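Local coordinates for protein quinoline 2-oxidoreductase large subunit (Pseudomonas putida, PDB 1T3Q) that carries the molybdenum–pterin cytosine dinucleotide cofactor of a molybdenum hydroxylase that probably oxidises quinoline at its 2-position, at residues 37-42 and 207-212; 215-220 and 242-247. All blocks are in the same frame, centred on the assembly; numbering follows the deposited sequence.

How the contacts relate
Both contacts reach one mixed sheet, and their centres lie 11 Å apart on the same side of the chain's centre. Contact 1 brings loop 37-42 over strand 205-211; contact 2, later in the chain, pairs strand 216-221 with strand 244-247. Strands 205-211 and 216-221 are consecutive antiparallel neighbours, with a probable hydrogen bond from W220 N to V207 O (2.8 Å) as evidence. W220 also couples the contacts by packing: L39 CD1 lies 3.4 Å from W220 CZ3. The sheet unites strand 43-49, from the a/b hammerhead domain, with strands of the molybdopterin cofactor-binding domain, and both contacts also touch the second copy of this subunit.

Contact 1 of 2, residues 37-42 and 207-212; sequences LVLSGM and VAQYEW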
ATOM      1  N   LEU B  37      -0.520   8.156  -7.179  1.00 16.08           N
ATOM      2  CA  LEU B  37       0.274   7.154  -6.481  1.00 16.63           C
ATOM      3  C   LEU B  37       1.742   7.550  -6.356  1.00 16.93           C
ATOM      4  O   LEU B  37       2.354   8.031  -7.307  1.00 18.16           O
ATOM      5  CB  LEU B  37       0.164   5.802  -7.199  1.00 18.78           C
ATOM      6  CG  LEU B  37       0.900   4.619  -6.556  1.00 21.20           C
ATOM      7  CD1 LEU B  37       0.195   4.198  -5.276  1.00 20.54           C
ATOM      8  CD2 LEU B  37       0.939   3.448  -7.538  1.00 21.17           C
ATOM      9  N   VAL B  38       2.296   7.350  -5.164  1.00 19.61           N
ATOM     10  CA  VAL B  38       3.694   7.661  -4.903  1.00 20.42           C
ATOM     11  C   VAL B  38       4.394   6.427  -4.354  1.00 21.30           C
ATOM     12  O   VAL B  38       3.983   5.873  -3.333  1.00 19.92           O
ATOM     13  CB  VAL B  38       3.843   8.809  -3.872  1.00 21.32           C
ATOM     14  CG1 VAL B  38       5.322   8.999  -3.510  1.00 22.97           C
ATOM     15  CG2 VAL B  38       3.277  10.106  -4.452  1.00 20.39           C
ATOM     16  N   LEU B  39       5.442   5.992  -5.045  1.00 20.16           N
ATOM     17  CA  LEU B  39       6.216   4.833  -4.616  1.00 22.41           C
ATOM     18  C   LEU B  39       7.679   5.246  -4.472  1.00 24.02           C
ATOM     19  O   LEU B  39       8.198   6.023  -5.277  1.00 23.82           O
ATOM     20  CB  LEU B  39       6.103   3.694  -5.631  1.00 21.18           C
ATOM     21  CG  LEU B  39       4.727   3.063  -5.849  1.00 21.86           C
ATOM     22  CD1 LEU B  39       4.869   1.894  -6.802  1.00 21.29           C
ATOM     23  CD2 LEU B  39       4.137   2.599  -4.523  1.00 23.50           C
ATOM     24  N   SER B  40       8.333   4.728  -3.441  1.00 24.11           N
ATOM     25  CA  SER B  40       9.730   5.043  -3.178  1.00 26.14           C
ATOM     26  C   SER B  40      10.623   4.661  -4.356  1.00 24.64           C
ATOM     27  O   SER B  40      10.477   3.581  -4.933  1.00 23.76           O
ATOM     28  CB  SER B  40      10.196   4.311  -1.911  1.00 27.01           C
ATOM     29  OG  SER B  40      11.557   4.597  -1.633  1.00 34.25           O
ATOM     30  N   GLY B  41      11.535   5.561  -4.713  1.00 25.33           N
ATOM     31  CA  GLY B  41      12.460   5.308  -5.810  1.00 24.79           C
ATOM     32  C   GLY B  41      11.827   5.275  -7.187  1.00 24.29           C
ATOM     33  O   GLY B  41      12.470   4.910  -8.171  1.00 22.90           O
ATOM     34  N   MET B  42      10.564   5.670  -7.254  1.00 23.19           N
ATOM     35  CA  MET B  42       9.800   5.685  -8.495  1.00 23.48           C
ATOM     36  C   MET B  42      10.466   6.459  -9.636  1.00 22.54           C
ATOM     37  O   MET B  42      10.872   7.613  -9.465  1.00 21.27           O
ATOM     38  CB  MET B  42       8.419   6.275  -8.202  1.00 25.00           C
ATOM     39  CG  MET B  42       7.386   6.123  -9.285  1.00 29.23           C
ATOM     40  SD  MET B  42       5.785   6.604  -8.610  0.50 26.58           S
ATOM     41  CE  MET B  42       6.068   8.318  -8.226  1.00 29.40           C
ATOM     42  N   VAL B 207       1.598   2.118 -13.195  1.00 16.89           N
ATOM     43  CA  VAL B 207       2.834   2.116 -12.427  1.00 18.23           C
ATOM     44  C   VAL B 207       3.123   0.669 -12.060  1.00 18.70           C
ATOM     45  O   VAL B 207       2.270  -0.014 -11.494  1.00 18.35           O
ATOM     46  CB  VAL B 207       2.703   2.940 -11.117  1.00 19.72           C
ATOM     47  CG1 VAL B 207       4.022   2.930 -10.359  1.00 21.91           C
ATOM     48  CG2 VAL B 207       2.295   4.369 -11.439  1.00 17.47           C
ATOM     49  N   ALA B 208       4.319   0.199 -12.397  1.00 17.14           N
ATOM     50  CA  ALA B 208       4.700  -1.171 -12.091  1.00 18.63           C
ATOM     51  C   ALA B 208       5.796  -1.212 -11.036  1.00 19.20           C
ATOM     52  O   ALA B 208       6.682  -0.363 -11.009  1.00 18.26           O
ATOM     53  CB  ALA B 208       5.174  -1.880 -13.362  1.00 18.90           C
ATOM     54  N   GLN B 209       5.721  -2.205 -10.163  1.00 19.79           N
ATOM     55  CA  GLN B 209       6.720  -2.379  -9.129  1.00 20.15           C
ATOM     56  C   GLN B 209       7.103  -3.848  -9.093  1.00 20.88           C
ATOM     57  O   GLN B 209       6.322  -4.697  -8.648  1.00 19.21           O
ATOM     58  CB  GLN B 209       6.179  -1.955  -7.761  1.00 22.90           C
ATOM     59  CG  GLN B 209       7.211  -2.062  -6.640  1.00 24.60           C
ATOM     60  CD  GLN B 209       6.671  -1.577  -5.308  1.00 28.62           C
ATOM     61  OE1 GLN B 209       7.255  -0.699  -4.671  1.00 30.56           O
ATOM     62  NE2 GLN B 209       5.553  -2.147  -4.881  1.00 28.55           N
ATOM     63  N   TYR B 210       8.298  -4.146  -9.590  1.00 19.04           N
ATOM     64  CA  TYR B 210       8.791  -5.513  -9.596  1.00 18.62           C
ATOM     65  C   TYR B 210       9.802  -5.659  -8.474  1.00 18.86           C
ATOM     66  O   TYR B 210      10.706  -4.835  -8.335  1.00 19.76           O
ATOM     67  CB  TYR B 210       9.463  -5.848 -10.926  1.00 19.74           C
ATOM     68  CG  TYR B 210       9.876  -7.293 -11.001  1.00 20.55           C
ATOM     69  CD1 TYR B 210       8.959  -8.277 -11.354  1.00 22.22           C
ATOM     70  CD2 TYR B 210      11.172  -7.685 -10.662  1.00 22.91           C
ATOM     71  CE1 TYR B 210       9.317  -9.625 -11.367  1.00 24.92           C
ATOM     72  CE2 TYR B 210      11.542  -9.029 -10.671  1.00 24.85           C
ATOM     73  CZ  TYR B 210      10.607  -9.993 -11.025  1.00 26.53           C
ATOM     74  OH  TYR B 210      10.958 -11.325 -11.024  1.00 29.01           O
ATOM     75  N   GLU B 211       9.644  -6.706  -7.672  1.00 17.98           N
ATOM     76  CA  GLU B 211      10.540  -6.967  -6.554  1.00 19.31           C
ATOM     77  C   GLU B 211      11.291  -8.274  -6.803  1.00 18.82           C
ATOM     78  O   GLU B 211      10.714  -9.355  -6.714  1.00 16.81           O
ATOM     79  CB  GLU B 211       9.742  -7.061  -5.255  1.00 19.71           C
ATOM     80  CG  GLU B 211      10.597  -7.405  -4.055  1.00 21.70           C
ATOM     81  CD  GLU B 211      11.730  -6.418  -3.861  1.00 23.29           C
ATOM     82  OE1 GLU B 211      12.847  -6.857  -3.515  1.00 26.21           O
ATOM     83  OE2 GLU B 211      11.504  -5.202  -4.056  1.00 22.54           O
ATOM     84  N   TRP B 212      12.584  -8.174  -7.100  1.00 19.04           N
ATOM     85  CA  TRP B 212      13.364  -9.368  -7.397  1.00 19.68           C
ATOM     86  C   TRP B 212      13.526 -10.345  -6.242  1.00 19.40           C
ATOM     87  O   TRP B 212      13.655 -11.543  -6.471  1.00 19.55           O
ATOM     88  CB  TRP B 212      14.749  -8.998  -7.949  1.00 19.76           C
ATOM     89  CG  TRP B 212      15.735  -8.494  -6.940  1.00 21.25           C
ATOM     90  CD1 TRP B 212      15.948  -7.194  -6.573  1.00 21.85           C
ATOM     91  CD2 TRP B 212      16.678  -9.280  -6.201  1.00 21.96           C
ATOM     92  NE1 TRP B 212      16.973  -7.123  -5.657  1.00 22.79           N
ATOM     93  CE2 TRP B 212      17.438  -8.388  -5.410  1.00 22.10           C
ATOM     94  CE3 TRP B 212      16.957 -10.652  -6.132  1.00 21.22           C
ATOM     95  CZ2 TRP B 212      18.460  -8.824  -4.561  1.00 21.45           C
ATOM     96  CZ3 TRP B 212      17.974 -11.088  -5.286  1.00 22.02           C
ATOM     97  CH2 TRP B 212      18.714 -10.174  -4.513  1.00 22.42           C
TER
HETATM   98  O   HOH W   1       9.500   1.072  -4.153  1.00 33.53           O
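V207 and L39 meet through methyl groups, with L39 CD1 3.8 Å from V207 CG1, the two side chains running past each other in opposite directions. L37 adds a second touch: its CD2 comes to 4.0 Å from V207 CB, and the two side chains cross obliquely. Chi1 of L37 (-178°) sets CG anti to the backbone N, and the CD2 branch beyond it makes the touch. M42 meets V207 more loosely, its SD 4.4 Å from V207 CG1; a weak hydrogen bond from L39 N helps to place that sulfur. One strand valine is therefore met by three side chains of the loop. L39 CD1 also lies 4.1 Å from Q209 OE1, a van der Waals touch of a methyl on the amide oxygen. That oxygen is held by a water, which donates to Q209 OE1 at 2.9 Å and to S40 O at 2.8 Å, tying the loop backbone to the strand. The loop turns here as a type II beta turn from L39 to M42, closed by M42 N to L39 O (3.1 Å), with G41 at positive phi. The chain then enters strand 43-49, in the same sheet as 205-211 but separated from it by strand 279-282. In the next shell, L37, L39 and Q209 all touch W220 of strand 216-221, while P278 meets L39 and Q209. R280 packs on M42 and V207, and G41 O receives a hydrogen bond from R277 NH2.

Contact 2 of 2, residues 215-220 and 242-247; sequences QQLILW and HLIEVR
R247 lies alongside W220, and its side chain can be followed atom by atom. CB sits off-centre over the five-membered ring of W220, 4.1 Å from its centroid, in a CH-pi contact. CG is anti to the carbonyl carbon (chi1 -69°) and the chain then runs extended to NE, keeping the stem beside the indole: CD is 3.6 Å from W220 NE1. NE is bound to E245 OE1 at 3.0 Å in a salt bridge; the acceptor lies near the guanidinium plane, but the donor stands above the carboxylate plane. NH1 gives E245 OE2 a second hydrogen bond of 3.1 Å, completing a side-on grip. I218 CD1 lies over one guanidinium face, toward its rim and 3.6 Å from R247 NH1. NH2 approaches W220 CZ2 to 3.4 Å, the ring and guanidinium planes being 89° apart.

Beneath these groups the strands pair in parallel, their axes 18° apart. L217 and L219 each donate and accept, beginning with L217 N to L243 O at 2.8 Å. This is the strand pair of a beta-alpha-beta unit whose helix 226-237 packs against L219, I244 and V246 on the sheet face away from R247. E245 OE1 has a further partner in S535 OG, and W220 NE1 hydrogen-bonds a glycerol, probably from the crystallisation liquor.

An alanine in place of R247 would probably leave the E245 carboxylate without its charged mate, and W220 and I218 without the CD and guanidinium contacts. The arginine thus gives NE and NH1 to E245 while its stem and NH2 lie against the indole, and the carboxylate probably offsets the positive charge of the guanidinium.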
ATOM      1  N   GLN B 215      10.218 -11.995  -6.531  1.00 23.08           N
ATOM      2  CA  GLN B 215       9.830 -12.263  -7.912  1.00 24.18           C
ATOM      3  C   GLN B 215       8.369 -11.899  -8.140  1.00 24.25           C
ATOM      4  O   GLN B 215       7.720 -12.416  -9.049  1.00 22.84           O
ATOM      5  CB  GLN B 215      10.065 -13.736  -8.260  1.00 27.99           C
ATOM      6  CG  GLN B 215      11.536 -14.111  -8.352  1.00 32.62           C
ATOM      7  CD  GLN B 215      11.747 -15.605  -8.479  1.00 37.84           C
ATOM      8  OE1 GLN B 215      11.243 -16.241  -9.406  1.00 40.49           O
ATOM      9  NE2 GLN B 215      12.495 -16.177  -7.541  1.00 40.84           N
ATOM     10  N   GLN B 216       7.850 -11.002  -7.309  1.00 23.00           N
ATOM     11  CA  GLN B 216       6.463 -10.585  -7.448  1.00 23.13           C
ATOM     12  C   GLN B 216       6.348  -9.223  -8.125  1.00 21.26           C
ATOM     13  O   GLN B 216       7.179  -8.332  -7.925  1.00 21.66           O
ATOM     14  CB  GLN B 216       5.779 -10.555  -6.079  1.00 26.00           C
ATOM     15  CG  GLN B 216       5.756 -11.913  -5.394  1.00 31.37           C
ATOM     16  CD  GLN B 216       5.044 -11.883  -4.060  1.00 33.61           C
ATOM     17  OE1 GLN B 216       5.311 -11.025  -3.219  1.00 37.72           O
ATOM     18  NE2 GLN B 216       4.136 -12.827  -3.853  1.00 38.20           N
ATOM     19  N   LEU B 217       5.304  -9.082  -8.930  1.00 19.79           N
ATOM     20  CA  LEU B 217       5.038  -7.856  -9.664  1.00 18.38           C
ATOM     21  C   LEU B 217       3.686  -7.271  -9.287  1.00 18.98           C
ATOM     22  O   LEU B 217       2.678  -7.982  -9.257  1.00 18.28           O
ATOM     23  CB  LEU B 217       5.042  -8.138 -11.170  1.00 18.21           C
ATOM     24  CG  LEU B 217       4.439  -7.068 -12.094  1.00 17.44           C
ATOM     25  CD1 LEU B 217       5.328  -5.825 -12.118  1.00 16.97           C
ATOM     26  CD2 LEU B 217       4.288  -7.629 -13.501  1.00 19.21           C
ATOM     27  N   ILE B 218       3.668  -5.977  -8.990  1.00 17.22           N
ATOM     28  CA  ILE B 218       2.412  -5.298  -8.695  1.00 15.55           C
ATOM     29  C   ILE B 218       2.274  -4.256  -9.795  1.00 14.62           C
ATOM     30  O   ILE B 218       3.181  -3.452 -10.010  1.00 15.31           O
ATOM     31  CB  ILE B 218       2.428  -4.554  -7.338  1.00 16.25           C
ATOM     32  CG1 ILE B 218       2.585  -5.546  -6.186  1.00 18.89           C
ATOM     33  CG2 ILE B 218       1.124  -3.769  -7.167  1.00 17.14           C
ATOM     34  CD1 ILE B 218       2.625  -4.878  -4.814  1.00 20.74           C
ATOM     35  N   LEU B 219       1.159  -4.293 -10.508  1.00 13.83           N
ATOM     36  CA  LEU B 219       0.903  -3.332 -11.562  1.00 15.22           C
ATOM     37  C   LEU B 219      -0.339  -2.527 -11.231  1.00 15.33           C
ATOM     38  O   LEU B 219      -1.448  -3.072 -11.194  1.00 16.45           O
ATOM     39  CB  LEU B 219       0.689  -4.032 -12.908  1.00 12.51           C
ATOM     40  CG  LEU B 219       0.217  -3.117 -14.048  1.00 13.04           C
ATOM     41  CD1 LEU B 219       1.277  -2.063 -14.351  1.00 14.44           C
ATOM     42  CD2 LEU B 219      -0.063  -3.954 -15.294  1.00 16.26           C
ATOM     43  N   TRP B 220      -0.146  -1.240 -10.966  1.00 15.41           N
ATOM     44  CA  TRP B 220      -1.257  -0.334 -10.698  1.00 15.47           C
ATOM     45  C   TRP B 220      -1.620   0.199 -12.074  1.00 15.67           C
ATOM     46  O   TRP B 220      -0.750   0.659 -12.805  1.00 16.16           O
ATOM     47  CB  TRP B 220      -0.813   0.845  -9.835  1.00 16.44           C
ATOM     48  CG  TRP B 220      -0.663   0.554  -8.384  1.00 17.51           C
ATOM     49  CD1 TRP B 220      -1.600   0.748  -7.405  1.00 17.00           C
ATOM     50  CD2 TRP B 220       0.514   0.077  -7.728  1.00 19.80           C
ATOM     51  NE1 TRP B 220      -1.069   0.427  -6.178  1.00 20.42           N
ATOM     52  CE2 TRP B 220       0.226   0.013  -6.348  1.00 18.27           C
ATOM     53  CE3 TRP B 220       1.787  -0.300  -8.174  1.00 20.90           C
ATOM     54  CZ2 TRP B 220       1.169  -0.412  -5.404  1.00 23.17           C
ATOM     55  CZ3 TRP B 220       2.727  -0.723  -7.236  1.00 24.44           C
ATOM     56  CH2 TRP B 220       2.411  -0.775  -5.865  1.00 23.87           C
ATOM     57  N   HIS B 242       0.614 -16.195 -10.928  1.00 17.82           N
ATOM     58  CA  HIS B 242       0.382 -16.074  -9.497  1.00 18.58           C
ATOM     59  C   HIS B 242       1.316 -15.066  -8.836  1.00 17.81           C
ATOM     60  O   HIS B 242       1.078 -14.640  -7.708  1.00 17.77           O
ATOM     61  CB  HIS B 242       0.524 -17.440  -8.820  1.00 19.81           C
ATOM     62  CG  HIS B 242       1.858 -18.086  -9.031  1.00 19.63           C
ATOM     63  ND1 HIS B 242       2.626 -18.558  -7.991  1.00 21.54           N
ATOM     64  CD2 HIS B 242       2.541 -18.373 -10.164  1.00 18.58           C
ATOM     65  CE1 HIS B 242       3.725 -19.112  -8.474  1.00 20.87           C
ATOM     66  NE2 HIS B 242       3.696 -19.013  -9.790  1.00 21.18           N
ATOM     67  N   LEU B 243       2.379 -14.688  -9.538  1.00 17.62           N
ATOM     68  CA  LEU B 243       3.336 -13.726  -8.998  1.00 18.33           C
ATOM     69  C   LEU B 243       3.002 -12.312  -9.463  1.00 18.03           C
ATOM     70  O   LEU B 243       3.819 -11.399  -9.346  1.00 19.67           O
ATOM     71  CB  LEU B 243       4.760 -14.089  -9.436  1.00 17.98           C
ATOM     72  CG  LEU B 243       5.236 -15.471  -8.980  1.00 17.93           C
ATOM     73  CD1 LEU B 243       6.666 -15.720  -9.440  1.00 19.98           C
ATOM     74  CD2 LEU B 243       5.147 -15.550  -7.466  1.00 20.79           C
ATOM     75  N   ILE B 244       1.798 -12.136  -9.993  1.00 17.53           N
ATOM     76  CA  ILE B 244       1.371 -10.829 -10.468  1.00 17.63           C
ATOM     77  C   ILE B 244       0.077 -10.380  -9.808  1.00 18.40           C
ATOM     78  O   ILE B 244      -0.875 -11.158  -9.683  1.00 17.60           O
ATOM     79  CB  ILE B 244       1.098 -10.825 -11.985  1.00 17.57           C
ATOM     80  CG1 ILE B 244       2.340 -11.268 -12.763  1.00 17.50           C
ATOM     81  CG2 ILE B 244       0.666  -9.426 -12.426  1.00 16.40           C
ATOM     82  CD1 ILE B 244       2.109 -11.351 -14.275  1.00 18.71           C
ATOM     83  N   GLU B 245       0.049  -9.123  -9.380  1.00 17.87           N
ATOM     84  CA  GLU B 245      -1.161  -8.556  -8.808  1.00 17.61           C
ATOM     85  C   GLU B 245      -1.418  -7.250  -9.533  1.00 17.07           C
ATOM     86  O   GLU B 245      -0.511  -6.435  -9.702  1.00 17.68           O
ATOM     87  CB  GLU B 245      -1.031  -8.250  -7.315  1.00 17.95           C
ATOM     88  CG  GLU B 245      -2.297  -7.563  -6.779  1.00 19.55           C
ATOM     89  CD  GLU B 245      -2.173  -7.050  -5.357  1.00 22.51           C
ATOM     90  OE1 GLU B 245      -3.182  -6.531  -4.826  1.00 22.37           O
ATOM     91  OE2 GLU B 245      -1.080  -7.158  -4.767  1.00 23.89           O
ATOM     92  N   VAL B 246      -2.648  -7.062  -9.982  1.00 15.34           N
ATOM     93  CA  VAL B 246      -3.010  -5.826 -10.651  1.00 15.36           C
ATOM     94  C   VAL B 246      -3.918  -5.075  -9.683  1.00 15.86           C
ATOM     95  O   VAL B 246      -4.820  -5.663  -9.098  1.00 16.13           O
ATOM     96  CB  VAL B 246      -3.754  -6.097 -11.966  1.00 16.18           C
ATOM     97  CG1 VAL B 246      -4.393  -4.815 -12.485  1.00 15.47           C
ATOM     98  CG2 VAL B 246      -2.768  -6.654 -13.007  1.00 17.45           C
ATOM     99  N   ARG B 247      -3.652  -3.788  -9.497  1.00 16.09           N
ATOM    100  CA  ARG B 247      -4.458  -2.961  -8.600  1.00 14.40           C
ATOM    101  C   ARG B 247      -5.071  -1.830  -9.400  1.00 14.69           C
ATOM    102  O   ARG B 247      -4.442  -1.291 -10.305  1.00 14.42           O
ATOM    103  CB  ARG B 247      -3.598  -2.389  -7.472  1.00 15.10           C
ATOM    104  CG  ARG B 247      -3.123  -3.443  -6.485  1.00 17.91           C
ATOM    105  CD  ARG B 247      -2.287  -2.856  -5.359  1.00 20.92           C
ATOM    106  NE  ARG B 247      -1.748  -3.929  -4.526  1.00 23.90           N
ATOM    107  CZ  ARG B 247      -0.842  -3.766  -3.569  1.00 25.57           C
ATOM    108  NH1 ARG B 247      -0.421  -4.816  -2.877  1.00 26.65           N
ATOM    109  NH2 ARG B 247      -0.359  -2.561  -3.302  1.00 25.98           N
TER